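Local coordinates for URE2 protein (Saccharomyces cerevisiae, PDB 1K0D) that represses nitrogen catabolism genes by holding GATA activators in the cytoplasm, binds glutathione, and has glutathione peroxidase activity, at residues Val37-Gly42 with Val253-Arg258; Glu166-Glu171 with Val205-Asp210. One frame throughout, in Å; residues are numbered along the deposited sequence.

Interaction 1: Val37-Gly42 with Val253-Arg258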
ATOM      1  N   VAL B  37      11.592 -10.063   5.930  1.00 22.48           N
ATOM      2  CA  VAL B  37      12.211  -9.959   4.609  1.00 22.22           C
ATOM      3  C   VAL B  37      13.688  -9.610   4.725  1.00 22.24           C
ATOM      4  O   VAL B  37      14.515 -10.086   3.953  1.00 20.55           O
ATOM      5  CB  VAL B  37      11.491  -8.912   3.740  1.00 20.74           C
ATOM      6  CG1 VAL B  37      12.227  -8.726   2.406  1.00 17.06           C
ATOM      7  CG2 VAL B  37      10.060  -9.367   3.504  1.00 19.92           C
ATOM      8  N   LEU B  38      14.004  -8.762   5.693  1.00 22.73           N
ATOM      9  CA  LEU B  38      15.381  -8.359   5.953  1.00 25.36           C
ATOM     10  C   LEU B  38      16.177  -9.638   6.292  1.00 26.24           C
ATOM     11  O   LEU B  38      17.288  -9.861   5.798  1.00 24.25           O
ATOM     12  CB  LEU B  38      15.386  -7.395   7.151  1.00 25.76           C
ATOM     13  CG  LEU B  38      16.134  -6.054   7.194  1.00 31.01           C
ATOM     14  CD1 LEU B  38      16.199  -5.371   5.833  1.00 27.00           C
ATOM     15  CD2 LEU B  38      15.420  -5.160   8.213  1.00 27.27           C
ATOM     16  N   SER B  39      15.588 -10.485   7.132  1.00 24.96           N
ATOM     17  CA  SER B  39      16.247 -11.714   7.537  1.00 26.40           C
ATOM     18  C   SER B  39      16.341 -12.737   6.412  1.00 24.77           C
ATOM     19  O   SER B  39      17.391 -13.334   6.211  1.00 24.62           O
ATOM     20  CB  SER B  39      15.529 -12.320   8.744  1.00 26.95           C
ATOM     21  OG  SER B  39      16.003 -13.629   8.991  1.00 34.27           O
ATOM     22  N   GLU B  40      15.252 -12.931   5.671  1.00 25.32           N
ATOM     23  CA  GLU B  40      15.247 -13.889   4.568  1.00 25.56           C
ATOM     24  C   GLU B  40      16.271 -13.550   3.482  1.00 26.62           C
ATOM     25  O   GLU B  40      16.860 -14.443   2.872  1.00 25.32           O
ATOM     26  CB  GLU B  40      13.847 -13.971   3.942  1.00 27.24           C
ATOM     27  CG  GLU B  40      12.881 -14.937   4.638  1.00 30.73           C
ATOM     28  CD  GLU B  40      13.229 -16.420   4.413  1.00 33.99           C
ATOM     29  OE1 GLU B  40      12.576 -17.290   5.034  1.00 33.97           O
ATOM     30  OE2 GLU B  40      14.149 -16.718   3.616  1.00 34.32           O
ATOM     31  N   LEU B  41      16.485 -12.261   3.241  1.00 25.12           N
ATOM     32  CA  LEU B  41      17.423 -11.827   2.215  1.00 26.29           C
ATOM     33  C   LEU B  41      18.862 -11.773   2.702  1.00 27.88           C
ATOM     34  O   LEU B  41      19.767 -11.475   1.926  1.00 27.90           O
ATOM     35  CB  LEU B  41      17.014 -10.454   1.669  1.00 25.24           C
ATOM     36  CG  LEU B  41      15.665 -10.442   0.947  1.00 26.30           C
ATOM     37  CD1 LEU B  41      15.279  -9.016   0.609  1.00 28.74           C
ATOM     38  CD2 LEU B  41      15.743 -11.288  -0.310  1.00 23.75           C
ATOM     39  N   GLY B  42      19.074 -12.057   3.984  1.00 29.52           N
ATOM     40  CA  GLY B  42      20.423 -12.036   4.527  1.00 30.29           C
ATOM     41  C   GLY B  42      20.963 -10.650   4.830  1.00 30.99           C
ATOM     42  O   GLY B  42      22.166 -10.469   4.994  1.00 32.28           O
ATOM     43  N   VAL B 253      12.560 -16.701   9.073  1.00 25.56           N
ATOM     44  CA  VAL B 253      11.322 -16.181   9.647  1.00 25.53           C
ATOM     45  C   VAL B 253      11.313 -16.338  11.170  1.00 28.21           C
ATOM     46  O   VAL B 253      10.949 -15.414  11.899  1.00 28.04           O
ATOM     47  CB  VAL B 253      10.083 -16.897   9.056  1.00 25.68           C
ATOM     48  CG1 VAL B 253       8.817 -16.406   9.747  1.00 26.74           C
ATOM     49  CG2 VAL B 253       9.988 -16.632   7.554  1.00 22.72           C
ATOM     50  N   ILE B 254      11.720 -17.510  11.650  1.00 29.12           N
ATOM     51  CA  ILE B 254      11.763 -17.756  13.086  1.00 27.22           C
ATOM     52  C   ILE B 254      12.708 -16.750  13.723  1.00 26.21           C
ATOM     53  O   ILE B 254      12.390 -16.152  14.740  1.00 24.93           O
ATOM     54  CB  ILE B 254      12.272 -19.188  13.415  1.00 27.76           C
ATOM     55  CG1 ILE B 254      11.270 -20.236  12.920  1.00 24.66           C
ATOM     56  CG2 ILE B 254      12.489 -19.331  14.929  1.00 25.28           C
ATOM     57  CD1 ILE B 254      11.742 -21.671  13.131  1.00 26.63           C
ATOM     58  N   LYS B 255      13.874 -16.563  13.114  1.00 27.54           N
ATOM     59  CA  LYS B 255      14.857 -15.628  13.648  1.00 29.28           C
ATOM     60  C   LYS B 255      14.300 -14.214  13.757  1.00 31.29           C
ATOM     61  O   LYS B 255      14.487 -13.546  14.775  1.00 29.81           O
ATOM     62  CB  LYS B 255      16.107 -15.603  12.773  1.00 32.20           C
ATOM     63  CG  LYS B 255      17.172 -14.641  13.273  1.00 35.16           C
ATOM     64  CD  LYS B 255      18.315 -14.502  12.281  1.00 39.98           C
ATOM     65  CE  LYS B 255      19.306 -13.442  12.742  1.00 42.74           C
ATOM     66  NZ  LYS B 255      20.307 -13.116  11.688  1.00 47.05           N
ATOM     67  N   ALA B 256      13.617 -13.758  12.708  1.00 30.49           N
ATOM     68  CA  ALA B 256      13.045 -12.410  12.709  1.00 30.59           C
ATOM     69  C   ALA B 256      11.984 -12.210  13.796  1.00 29.65           C
ATOM     70  O   ALA B 256      11.983 -11.190  14.485  1.00 28.26           O
ATOM     71  CB  ALA B 256      12.453 -12.092  11.341  1.00 29.43           C
ATOM     72  N   LEU B 257      11.084 -13.178  13.947  1.00 30.18           N
ATOM     73  CA  LEU B 257      10.027 -13.076  14.951  1.00 32.52           C
ATOM     74  C   LEU B 257      10.562 -13.191  16.379  1.00 34.75           C
ATOM     75  O   LEU B 257       9.945 -12.691  17.315  1.00 35.85           O
ATOM     76  CB  LEU B 257       8.952 -14.139  14.704  1.00 31.53           C
ATOM     77  CG  LEU B 257       8.179 -13.977  13.388  1.00 34.59           C
ATOM     78  CD1 LEU B 257       7.141 -15.075  13.251  1.00 29.91           C
ATOM     79  CD2 LEU B 257       7.510 -12.604  13.352  1.00 34.33           C
ATOM     80  N   ARG B 258      11.706 -13.849  16.546  1.00 35.91           N
ATOM     81  CA  ARG B 258      12.308 -13.988  17.869  1.00 38.80           C
ATOM     82  C   ARG B 258      13.002 -12.693  18.287  1.00 40.83           C
ATOM     83  O   ARG B 258      13.155 -12.425  19.473  1.00 42.43           O
ATOM     84  CB  ARG B 258      13.337 -15.126  17.885  1.00 36.38           C
ATOM     85  CG  ARG B 258      12.759 -16.526  18.070  1.00 35.00           C
ATOM     86  CD  ARG B 258      13.872 -17.579  18.034  1.00 32.89           C
ATOM     87  NE  ARG B 258      13.362 -18.929  18.240  1.00 29.79           N
ATOM     88  CZ  ARG B 258      14.061 -20.037  18.018  1.00 30.13           C
ATOM     89  NH1 ARG B 258      13.508 -21.224  18.235  1.00 30.79           N
ATOM     90  NH2 ARG B 258      15.309 -19.961  17.573  1.00 26.70           N
TER
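Ser39 and Ala256 meet where two helices of the glutathione transferase fold come together across the boundary between the thioredoxin-like N-terminal domain and the all-helical C-terminal domain. Helix 29-40 contributes its last turn, and helix 251-258 lies near the end of the chain. The tight part of the contact depends on small side chains: Ser39 CB and Ala256 CB point at each other and lie 4.0 Å apart, which lets the backbones approach to 6.1 Å between Ser39 CA and Ala256 CA. Ala256 is buried, and its methyl also rests on Ala35 and Ile36 one turn back along helix 29-40. The hydroxyl of Ser39 is swung anti to its own backbone nitrogen (chi1 169°), which carries OG toward the C-terminal helix, where it hydrogen-bonds to Ala252 O, just ahead of 253-258. Glu40 belongs to the same close part. It bends at chi2 (-72°), bringing its carboxylate toward the start of 253-258, where OE1 is in a salt bridge with Arg250 NE and lies 3.7 Å from CG2 of the buried Val253.

Toward solvent the fit is looser. Helix 29-40 ends there in a Schellman motif, with the exposed Gly42 at positive phi (78°) and its N bonded to Ser39 O at 3.1 Å. Lys255, an exposed residue, runs out as a fully extended chain whose ammonium end continues past the serine; its only approach to 37-42 is made by the aliphatic part, with Lys255 CD lying 4.1 Å from Ser39 OG.

Interaction 2: Glu166-Glu171 with Val205-Asp210; sequences EMALAE and VWLVGD
Apolar contacts carry this junction, and Leu169 is at the middle of them. Its CD2 methyl lies 4.1 Å from Leu207 CD2 and 4.2 Å from Val205 CG1, so one branch of the leucine serves both partners on 205-210. CG of Leu169 stands beside the backbone nitrogen (chi1 -68°), and this turn brings the methyl nearer the loop than the direction of CB alone would. Leu207 CD2 also faces the methyl of Ala168, with 4.2 Å between Leu207 CD2 and Ala168 CB. Trp121 of helix 112-142 touches both Ala168 and Leu207, while Trp243 packs on Leu207.

The segments thus join helix 148-176 to the irregular chain that follows the unmodelled residues 179-201, within the all-helical C-terminal domain of the glutathione transferase fold. All four residues that touch are buried.

Backbone oxygens take part by packing: Val205 CG1 comes within 3.6 Å of Leu169 O, and Leu169 CD2 within 4.0 Å of Val205 O.

Hydrogen bonds act from outside the pair. Leu207 is gripped through its backbone at both ends, N by Asp216 OD1 and O by Arg172 NH2, the latter from the next turn of helix 148-176.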
ATOM      1  N   GLU B 166      -7.744 -17.658   0.902  1.00 29.81           N
ATOM      2  CA  GLU B 166      -8.054 -19.083   0.977  1.00 31.31           C
ATOM      3  C   GLU B 166      -8.393 -19.611  -0.417  1.00 32.49           C
ATOM      4  O   GLU B 166      -7.835 -20.611  -0.865  1.00 33.28           O
ATOM      5  CB  GLU B 166      -9.243 -19.312   1.916  1.00 32.17           C
ATOM      6  CG  GLU B 166      -9.638 -20.770   2.077  1.00 34.70           C
ATOM      7  CD  GLU B 166      -8.645 -21.562   2.913  1.00 37.62           C
ATOM      8  OE1 GLU B 166      -8.809 -22.798   3.023  1.00 42.09           O
ATOM      9  OE2 GLU B 166      -7.703 -20.953   3.468  1.00 39.18           O
ATOM     10  N   MET B 167      -9.310 -18.928  -1.095  1.00 33.14           N
ATOM     11  CA  MET B 167      -9.735 -19.312  -2.436  1.00 35.94           C
ATOM     12  C   MET B 167      -8.544 -19.391  -3.397  1.00 36.11           C
ATOM     13  O   MET B 167      -8.367 -20.388  -4.098  1.00 36.64           O
ATOM     14  CB  MET B 167     -10.783 -18.310  -2.950  1.00 39.61           C
ATOM     15  CG  MET B 167     -11.223 -18.507  -4.400  1.00 44.94           C
ATOM     16  SD  MET B 167     -12.677 -17.493  -4.858  1.00 52.82           S
ATOM     17  CE  MET B 167     -11.942 -15.825  -4.996  1.00 50.24           C
ATOM     18  N   ALA B 168      -7.727 -18.343  -3.429  1.00 33.72           N
ATOM     19  CA  ALA B 168      -6.565 -18.323  -4.306  1.00 32.76           C
ATOM     20  C   ALA B 168      -5.640 -19.508  -4.021  1.00 31.82           C
ATOM     21  O   ALA B 168      -5.148 -20.156  -4.948  1.00 31.29           O
ATOM     22  CB  ALA B 168      -5.805 -17.012  -4.145  1.00 30.42           C
ATOM     23  N   LEU B 169      -5.400 -19.789  -2.743  1.00 30.18           N
ATOM     24  CA  LEU B 169      -4.532 -20.909  -2.380  1.00 29.84           C
ATOM     25  C   LEU B 169      -5.165 -22.237  -2.806  1.00 29.94           C
ATOM     26  O   LEU B 169      -4.478 -23.136  -3.296  1.00 30.55           O
ATOM     27  CB  LEU B 169      -4.260 -20.912  -0.873  1.00 26.61           C
ATOM     28  CG  LEU B 169      -3.407 -19.755  -0.340  1.00 24.77           C
ATOM     29  CD1 LEU B 169      -3.392 -19.782   1.182  1.00 19.86           C
ATOM     30  CD2 LEU B 169      -1.987 -19.858  -0.901  1.00 23.80           C
ATOM     31  N   ALA B 170      -6.475 -22.353  -2.617  1.00 30.53           N
ATOM     32  CA  ALA B 170      -7.203 -23.557  -3.000  1.00 32.17           C
ATOM     33  C   ALA B 170      -7.077 -23.784  -4.504  1.00 33.71           C
ATOM     34  O   ALA B 170      -6.832 -24.905  -4.948  1.00 33.95           O
ATOM     35  CB  ALA B 170      -8.672 -23.427  -2.614  1.00 29.61           C
ATOM     36  N   GLU B 171      -7.240 -22.723  -5.288  1.00 37.55           N
ATOM     37  CA  GLU B 171      -7.134 -22.840  -6.743  1.00 40.36           C
ATOM     38  C   GLU B 171      -5.735 -23.249  -7.183  1.00 41.04           C
ATOM     39  O   GLU B 171      -5.587 -23.998  -8.147  1.00 40.91           O
ATOM     40  CB  GLU B 171      -7.512 -21.524  -7.422  1.00 42.17           C
ATOM     41  CG  GLU B 171      -8.964 -21.128  -7.236  1.00 48.52           C
ATOM     42  CD  GLU B 171      -9.297 -19.828  -7.940  1.00 51.75           C
ATOM     43  OE1 GLU B 171      -9.207 -19.789  -9.186  1.00 55.20           O
ATOM     44  OE2 GLU B 171      -9.643 -18.846  -7.248  1.00 53.62           O
ATOM     45  N   VAL B 205       1.946 -24.607  -1.357  1.00 38.72           N
ATOM     46  CA  VAL B 205       1.349 -23.805  -2.416  1.00 37.70           C
ATOM     47  C   VAL B 205       1.566 -22.313  -2.136  1.00 34.52           C
ATOM     48  O   VAL B 205       1.436 -21.864  -1.000  1.00 32.42           O
ATOM     49  CB  VAL B 205      -0.154 -24.131  -2.537  1.00 39.63           C
ATOM     50  CG1 VAL B 205      -0.861 -23.077  -3.336  1.00 43.03           C
ATOM     51  CG2 VAL B 205      -0.323 -25.484  -3.215  1.00 42.43           C
ATOM     52  N   TRP B 206       1.905 -21.557  -3.179  1.00 31.63           N
ATOM     53  CA  TRP B 206       2.174 -20.126  -3.041  1.00 29.43           C
ATOM     54  C   TRP B 206       1.304 -19.262  -3.942  1.00 28.52           C
ATOM     55  O   TRP B 206       0.790 -19.727  -4.955  1.00 29.30           O
ATOM     56  CB  TRP B 206       3.650 -19.843  -3.334  1.00 28.14           C
ATOM     57  CG  TRP B 206       4.573 -20.728  -2.567  1.00 29.88           C
ATOM     58  CD1 TRP B 206       5.317 -21.765  -3.061  1.00 30.35           C
ATOM     59  CD2 TRP B 206       4.817 -20.695  -1.156  1.00 30.07           C
ATOM     60  NE1 TRP B 206       6.009 -22.378  -2.044  1.00 31.01           N
ATOM     61  CE2 TRP B 206       5.721 -21.744  -0.864  1.00 30.53           C
ATOM     62  CE3 TRP B 206       4.359 -19.883  -0.106  1.00 29.91           C
ATOM     63  CZ2 TRP B 206       6.176 -22.001   0.433  1.00 28.74           C
ATOM     64  CZ3 TRP B 206       4.810 -20.138   1.183  1.00 26.42           C
ATOM     65  CH2 TRP B 206       5.711 -21.190   1.440  1.00 29.68           C
ATOM     66  N   LEU B 207       1.162 -17.994  -3.567  1.00 27.46           N
ATOM     67  CA  LEU B 207       0.341 -17.042  -4.307  1.00 26.54           C
ATOM     68  C   LEU B 207       0.818 -16.710  -5.717  1.00 27.58           C
ATOM     69  O   LEU B 207       0.000 -16.568  -6.626  1.00 27.48           O
ATOM     70  CB  LEU B 207       0.202 -15.743  -3.508  1.00 26.07           C
ATOM     71  CG  LEU B 207      -0.584 -15.821  -2.195  1.00 24.74           C
ATOM     72  CD1 LEU B 207      -0.446 -14.515  -1.432  1.00 23.00           C
ATOM     73  CD2 LEU B 207      -2.042 -16.113  -2.495  1.00 23.59           C
ATOM     74  N   VAL B 208       2.126 -16.578  -5.910  1.00 26.72           N
ATOM     75  CA  VAL B 208       2.638 -16.239  -7.231  1.00 27.56           C
ATOM     76  C   VAL B 208       3.758 -17.144  -7.738  1.00 28.87           C
ATOM     77  O   VAL B 208       4.683 -17.496  -7.001  1.00 28.20           O
ATOM     78  CB  VAL B 208       3.145 -14.771  -7.269  1.00 28.79           C
ATOM     79  CG1 VAL B 208       3.631 -14.414  -8.673  1.00 28.87           C
ATOM     80  CG2 VAL B 208       2.023 -13.818  -6.845  1.00 28.91           C
ATOM     81  N   GLY B 209       3.656 -17.506  -9.014  1.00 30.31           N
ATOM     82  CA  GLY B 209       4.656 -18.334  -9.669  1.00 33.48           C
ATOM     83  C   GLY B 209       5.156 -19.568  -8.943  1.00 36.01           C
ATOM     84  O   GLY B 209       6.315 -19.952  -9.102  1.00 36.63           O
ATOM     85  N   ASP B 210       4.295 -20.188  -8.146  1.00 37.50           N
ATOM     86  CA  ASP B 210       4.667 -21.397  -7.424  1.00 40.17           C
ATOM     87  C   ASP B 210       6.007 -21.259  -6.702  1.00 39.61           C
ATOM     88  O   ASP B 210       6.836 -22.171  -6.727  1.00 38.66           O
ATOM     89  CB  ASP B 210       4.729 -22.580  -8.398  1.00 43.54           C
ATOM     90  CG  ASP B 210       3.489 -22.676  -9.285  1.00 47.43           C
ATOM     91  OD1 ASP B 210       3.418 -23.607 -10.118  1.00 50.02           O
ATOM     92  OD2 ASP B 210       2.584 -21.821  -9.155  1.00 50.41           O
TER

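From the N terminus, the chain first meets residues 37-42 at the end of helix 29-40 in the thioredoxin-like domain. Interaction 1 closes only at 253-258, 211 residues later, and so ties that domain to the last helix of the C-terminal domain. Interaction 2 is nested wholly inside this long loop: it opens at 166-171 on helix 148-176 and closes at 205-210 after 33 intervening residues, most of them unmodelled. The two closures do not cross. The centres of interactions 1 and 2 are about 22 Å apart, and the nearest atoms of interactions 1 and 2 are about 9 Å apart, without touching. Helix 238-248 touches both contacts: its Met248 packs on Val253 and its Glu239 on Leu169.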